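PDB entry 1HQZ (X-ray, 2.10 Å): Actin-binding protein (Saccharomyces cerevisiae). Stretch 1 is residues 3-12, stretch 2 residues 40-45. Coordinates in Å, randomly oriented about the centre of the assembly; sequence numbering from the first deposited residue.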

ATOM      1  N   LEU A   3      -4.053  19.576  10.734  1.00 71.60           N
ATOM      2  CA  LEU A   3      -2.897  19.153   9.892  1.00 71.44           C
ATOM      3  C   LEU A   3      -3.262  19.086   8.409  1.00 72.07           C
ATOM      4  O   LEU A   3      -4.189  19.765   7.964  1.00 73.70           O
ATOM      5  CB  LEU A   3      -2.368  17.798  10.381  1.00 71.71           C
ATOM      6  CG  LEU A   3      -3.364  16.853  11.060  1.00 70.65           C
ATOM      7  CD1 LEU A   3      -4.494  16.518  10.103  1.00 70.49           C
ATOM      8  CD2 LEU A   3      -2.644  15.592  11.513  1.00 69.85           C
ATOM      9  N   GLU A   4      -2.536  18.273   7.646  1.00 71.15           N
ATOM     10  CA  GLU A   4      -2.784  18.145   6.212  1.00 70.06           C
ATOM     11  C   GLU A   4      -3.471  16.813   5.902  1.00 69.74           C
ATOM     12  O   GLU A   4      -2.809  15.804   5.668  1.00 70.53           O
ATOM     13  CB  GLU A   4      -1.454  18.248   5.463  1.00 69.84           C
ATOM     14  CG  GLU A   4      -1.554  18.777   4.046  1.00 71.29           C
ATOM     15  CD  GLU A   4      -0.198  19.171   3.479  1.00 72.27           C
ATOM     16  OE1 GLU A   4       0.642  18.276   3.242  1.00 72.56           O
ATOM     17  OE2 GLU A   4       0.032  20.382   3.278  1.00 72.68           O
ATOM     18  N   PRO A   5      -4.817  16.800   5.896  1.00 68.75           N
ATOM     19  CA  PRO A   5      -5.619  15.599   5.622  1.00 67.19           C
ATOM     20  C   PRO A   5      -5.347  15.007   4.245  1.00 65.22           C
ATOM     21  O   PRO A   5      -5.051  15.735   3.297  1.00 65.72           O
ATOM     22  CB  PRO A   5      -7.056  16.104   5.748  1.00 68.26           C
ATOM     23  CG  PRO A   5      -6.935  17.266   6.689  1.00 68.76           C
ATOM     24  CD  PRO A   5      -5.694  17.947   6.180  1.00 68.42           C
ATOM     25  N   ILE A   6      -5.453  13.687   4.139  1.00 62.24           N
ATOM     26  CA  ILE A   6      -5.215  13.018   2.870  1.00 58.94           C
ATOM     27  C   ILE A   6      -6.474  13.040   2.020  1.00 57.29           C
ATOM     28  O   ILE A   6      -7.586  12.954   2.537  1.00 55.88           O
ATOM     29  CB  ILE A   6      -4.797  11.540   3.063  1.00 58.81           C
ATOM     30  CG1 ILE A   6      -4.497  10.910   1.699  1.00 57.34           C
ATOM     31  CG2 ILE A   6      -5.916  10.763   3.757  1.00 57.89           C
ATOM     32  CD1 ILE A   6      -4.116   9.448   1.753  1.00 57.87           C
ATOM     33  N   ASP A   7      -6.298  13.155   0.712  1.00 55.45           N
ATOM     34  CA  ASP A   7      -7.441  13.159  -0.182  1.00 54.93           C
ATOM     35  C   ASP A   7      -7.418  11.932  -1.075  1.00 52.81           C
ATOM     36  O   ASP A   7      -6.615  11.849  -2.002  1.00 50.68           O
ATOM     37  CB  ASP A   7      -7.453  14.433  -1.036  1.00 55.88           C
ATOM     38  CG  ASP A   7      -8.401  14.333  -2.221  1.00 57.84           C
ATOM     39  OD1 ASP A   7      -9.458  13.669  -2.098  1.00 58.05           O
ATOM     40  OD2 ASP A   7      -8.090  14.929  -3.275  1.00 59.41           O
ATOM     41  N   TYR A   8      -8.296  10.979  -0.778  1.00 52.19           N
ATOM     42  CA  TYR A   8      -8.395   9.753  -1.564  1.00 53.15           C
ATOM     43  C   TYR A   8      -9.817   9.520  -2.064  1.00 54.38           C
ATOM     44  O   TYR A   8     -10.158   8.414  -2.490  1.00 54.52           O
ATOM     45  CB  TYR A   8      -7.935   8.536  -0.742  1.00 50.81           C
ATOM     46  CG  TYR A   8      -8.591   8.391   0.619  1.00 50.69           C
ATOM     47  CD1 TYR A   8      -9.972   8.281   0.750  1.00 50.52           C
ATOM     48  CD2 TYR A   8      -7.820   8.345   1.779  1.00 50.02           C
ATOM     49  CE1 TYR A   8     -10.571   8.129   2.004  1.00 49.81           C
ATOM     50  CE2 TYR A   8      -8.403   8.193   3.030  1.00 50.30           C
ATOM     51  CZ  TYR A   8      -9.776   8.084   3.137  1.00 50.93           C
ATOM     52  OH  TYR A   8     -10.347   7.908   4.380  1.00 52.59           O
ATOM     53  N   THR A   9     -10.650  10.556  -2.006  1.00 55.63           N
ATOM     54  CA  THR A   9     -12.034  10.422  -2.454  1.00 56.81           C
ATOM     55  C   THR A   9     -12.259  11.039  -3.835  1.00 56.83           C
ATOM     56  O   THR A   9     -13.158  10.624  -4.568  1.00 57.67           O
ATOM     57  CB  THR A   9     -13.012  11.042  -1.432  1.00 57.11           C
ATOM     58  OG1 THR A   9     -12.613  12.387  -1.143  1.00 58.09           O
ATOM     59  CG2 THR A   9     -13.015  10.234  -0.144  1.00 54.24           C
ATOM     60  N   THR A  10     -11.430  12.017  -4.183  1.00 56.01           N
ATOM     61  CA  THR A  10     -11.514  12.682  -5.478  1.00 56.34           C
ATOM     62  C   THR A  10     -11.394  11.650  -6.586  1.00 57.91           C
ATOM     63  O   THR A  10     -12.176  11.649  -7.543  1.00 58.54           O
ATOM     64  CB  THR A  10     -10.380  13.714  -5.649  1.00 55.73           C
ATOM     65  OG1 THR A  10     -10.594  14.810  -4.754  1.00 56.79           O
ATOM     66  CG2 THR A  10     -10.323  14.224  -7.080  1.00 55.55           C
ATOM     67  N   HIS A  11     -10.400  10.776  -6.458  1.00 57.97           N
ATOM     68  CA  HIS A  11     -10.171   9.734  -7.446  1.00 57.83           C
ATOM     69  C   HIS A  11     -10.561   8.368  -6.885  1.00 57.47           C
ATOM     70  O   HIS A  11      -9.931   7.352  -7.180  1.00 54.76           O
ATOM     71  CB  HIS A  11      -8.704   9.739  -7.872  1.00 58.97           C
ATOM     72  CG  HIS A  11      -8.273  11.011  -8.533  1.00 60.73           C
ATOM     73  ND1 HIS A  11      -8.765  11.418  -9.754  1.00 61.70           N
ATOM     74  CD2 HIS A  11      -7.395  11.966  -8.144  1.00 61.79           C
ATOM     75  CE1 HIS A  11      -8.206  12.568 -10.090  1.00 62.95           C
ATOM     76  NE2 HIS A  11      -7.371  12.922  -9.130  1.00 62.83           N
ATOM     77  N   SER A  12     -11.616   8.358  -6.076  1.00 57.83           N
ATOM     78  CA  SER A  12     -12.117   7.133  -5.466  1.00 59.35           C
ATOM     79  C   SER A  12     -12.469   6.082  -6.522  1.00 59.89           C
ATOM     80  O   SER A  12     -12.319   4.880  -6.294  1.00 59.23           O
ATOM     81  CB  SER A  12     -13.357   7.453  -4.638  1.00 60.52           C
ATOM     82  OG  SER A  12     -14.339   8.063  -5.458  1.00 63.18           O
ATOM     83  N   LYS A  40      -1.874  18.228  -7.566  1.00 57.18           N
ATOM     84  CA  LYS A  40      -2.853  18.902  -6.721  1.00 57.86           C
ATOM     85  C   LYS A  40      -2.995  18.249  -5.353  1.00 57.09           C
ATOM     86  O   LYS A  40      -3.980  18.483  -4.651  1.00 56.63           O
ATOM     87  CB  LYS A  40      -4.218  18.916  -7.413  1.00 60.55           C
ATOM     88  CG  LYS A  40      -4.214  19.555  -8.795  1.00 63.56           C
ATOM     89  CD  LYS A  40      -5.617  19.582  -9.393  1.00 66.02           C
ATOM     90  CE  LYS A  40      -5.643  20.323 -10.721  1.00 67.45           C
ATOM     91  NZ  LYS A  40      -7.033  20.447 -11.254  1.00 68.46           N
ATOM     92  N   LYS A  41      -2.014  17.430  -4.984  1.00 57.31           N
ATOM     93  CA  LYS A  41      -2.014  16.721  -3.699  1.00 56.94           C
ATOM     94  C   LYS A  41      -3.169  15.742  -3.548  1.00 55.28           C
ATOM     95  O   LYS A  41      -3.573  15.413  -2.435  1.00 55.63           O
ATOM     96  CB  LYS A  41      -2.039  17.711  -2.533  1.00 57.95           C
ATOM     97  CG  LYS A  41      -0.800  18.567  -2.428  1.00 59.00           C
ATOM     98  CD  LYS A  41      -0.923  19.549  -1.290  1.00 61.54           C
ATOM     99  CE  LYS A  41       0.231  20.536  -1.290  1.00 62.95           C
ATOM    100  NZ  LYS A  41       0.021  21.604  -0.267  1.00 65.06           N
ATOM    101  N   GLU A  42      -3.700  15.280  -4.672  1.00 55.00           N
ATOM    102  CA  GLU A  42      -4.798  14.319  -4.657  1.00 54.59           C
ATOM    103  C   GLU A  42      -4.201  12.924  -4.888  1.00 51.64           C
ATOM    104  O   GLU A  42      -3.364  12.740  -5.773  1.00 49.81           O
ATOM    105  CB  GLU A  42      -5.799  14.646  -5.769  1.00 57.89           C
ATOM    106  CG  GLU A  42      -6.232  16.106  -5.811  1.00 61.93           C
ATOM    107  CD  GLU A  42      -7.167  16.415  -6.974  1.00 64.35           C
ATOM    108  OE1 GLU A  42      -6.807  16.112  -8.135  1.00 64.80           O
ATOM    109  OE2 GLU A  42      -8.261  16.968  -6.725  1.00 65.57           O
ATOM    110  N   TYR A  43      -4.609  11.946  -4.085  1.00 48.02           N
ATOM    111  CA  TYR A  43      -4.084  10.602  -4.259  1.00 45.91           C
ATOM    112  C   TYR A  43      -4.823   9.819  -5.325  1.00 45.70           C
ATOM    113  O   TYR A  43      -6.054   9.803  -5.364  1.00 45.46           O
ATOM    114  CB  TYR A  43      -4.122   9.821  -2.946  1.00 44.70           C
ATOM    115  CG  TYR A  43      -2.932  10.088  -2.059  1.00 42.52           C
ATOM    116  CD1 TYR A  43      -2.854  11.252  -1.294  1.00 40.70           C
ATOM    117  CD2 TYR A  43      -1.863   9.188  -2.010  1.00 41.39           C
ATOM    118  CE1 TYR A  43      -1.739  11.519  -0.497  1.00 40.88           C
ATOM    119  CE2 TYR A  43      -0.743   9.441  -1.220  1.00 40.30           C
ATOM    120  CZ  TYR A  43      -0.687  10.609  -0.465  1.00 41.67           C
ATOM    121  OH  TYR A  43       0.416  10.868   0.318  1.00 39.61           O
ATOM    122  N   GLU A  44      -4.056   9.169  -6.191  1.00 44.85           N
ATOM    123  CA  GLU A  44      -4.617   8.351  -7.251  1.00 45.65           C
ATOM    124  C   GLU A  44      -3.661   7.196  -7.544  1.00 43.20           C
ATOM    125  O   GLU A  44      -2.503   7.217  -7.121  1.00 42.34           O
ATOM    126  CB  GLU A  44      -4.837   9.194  -8.508  1.00 48.66           C
ATOM    127  CG  GLU A  44      -3.586   9.848  -9.051  1.00 53.33           C
ATOM    128  CD  GLU A  44      -3.892  10.818 -10.180  1.00 57.06           C
ATOM    129  OE1 GLU A  44      -2.940  11.370 -10.779  1.00 58.15           O
ATOM    130  OE2 GLU A  44      -5.091  11.028 -10.463  1.00 57.45           O
ATOM    131  N   PRO A  45      -4.135   6.169  -8.260  1.00 41.73           N
ATOM    132  CA  PRO A  45      -3.277   5.027  -8.582  1.00 41.67           C
ATOM    133  C   PRO A  45      -2.049   5.478  -9.348  1.00 41.09           C
ATOM    134  O   PRO A  45      -2.165   6.148 -10.366  1.00 42.65           O
ATOM    135  CB  PRO A  45      -4.181   4.148  -9.438  1.00 41.16           C
ATOM    136  CG  PRO A  45      -5.535   4.438  -8.892  1.00 42.44           C
ATOM    137  CD  PRO A  45      -5.504   5.943  -8.746  1.00 41.43           C
TER
HETATM  138  O   HOH W   1      -4.001  14.317  -0.296  1.00 46.31           O

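One direct backbone hydrogen bond pins the two segments together: Tyr43 N donates to Asp7 O at 2.9 Å, with a nearly straight N-H...O angle of 160°. A water adds a second link at Asp7, through its backbone N. It accepts from Asp7 N at 2.8 Å and donates to Lys41 O at a very short 2.4 Å, so both polar backbone atoms of Asp7 are satisfied, one directly and one through solvent.

The side chain of Asp7 is spent within its own segment. OD2 accepts from Thr10 OG1 at 2.9 Å, while OD1 takes two weak bonds, from Thr9 N and Thr10 N, each 3.3 Å long. These bonds tie Asp7 to the type I turn from Thr9 to Ser12, in which Thr9 O accepts from both Ser12 N (3.1 Å) and Ser12 OG (3.0 Å). The carboxylate also lies near another: Asp7 OD2 is 4.0 Å from Glu42 OE2, two like charges close together with no hydrogen bond between them.

His11 meets the same Glu42 at its other oxygen. Its NE2 donates a weak bond to Glu42 OE1 at 3.4 Å and 140°. Glu44 OE2 is slightly nearer to His11 NE2, at 3.3 Å, yet it sits over a face of the imidazole, where the angle is too poor for a hydrogen bond. Proximity alone does not satisfy a donor. His11 ND1 is bonded just outside the segments.

Apolar packing accompanies the backbone bond. Ile6, with both chi angles t, lays CD1 over a face of the Tyr43 ring, 3.9 Å from its centroid and 17° off the normal, a CH-pi contact; Tyr43 OH is satisfied elsewhere in the structure. At the periphery, an extended Lys41 reaches Glu4 in a long salt bridge, NZ to OE2 at 3.7 Å. The rule here is a firm backbone bond beside a packed ring, with looser charge pairing around them.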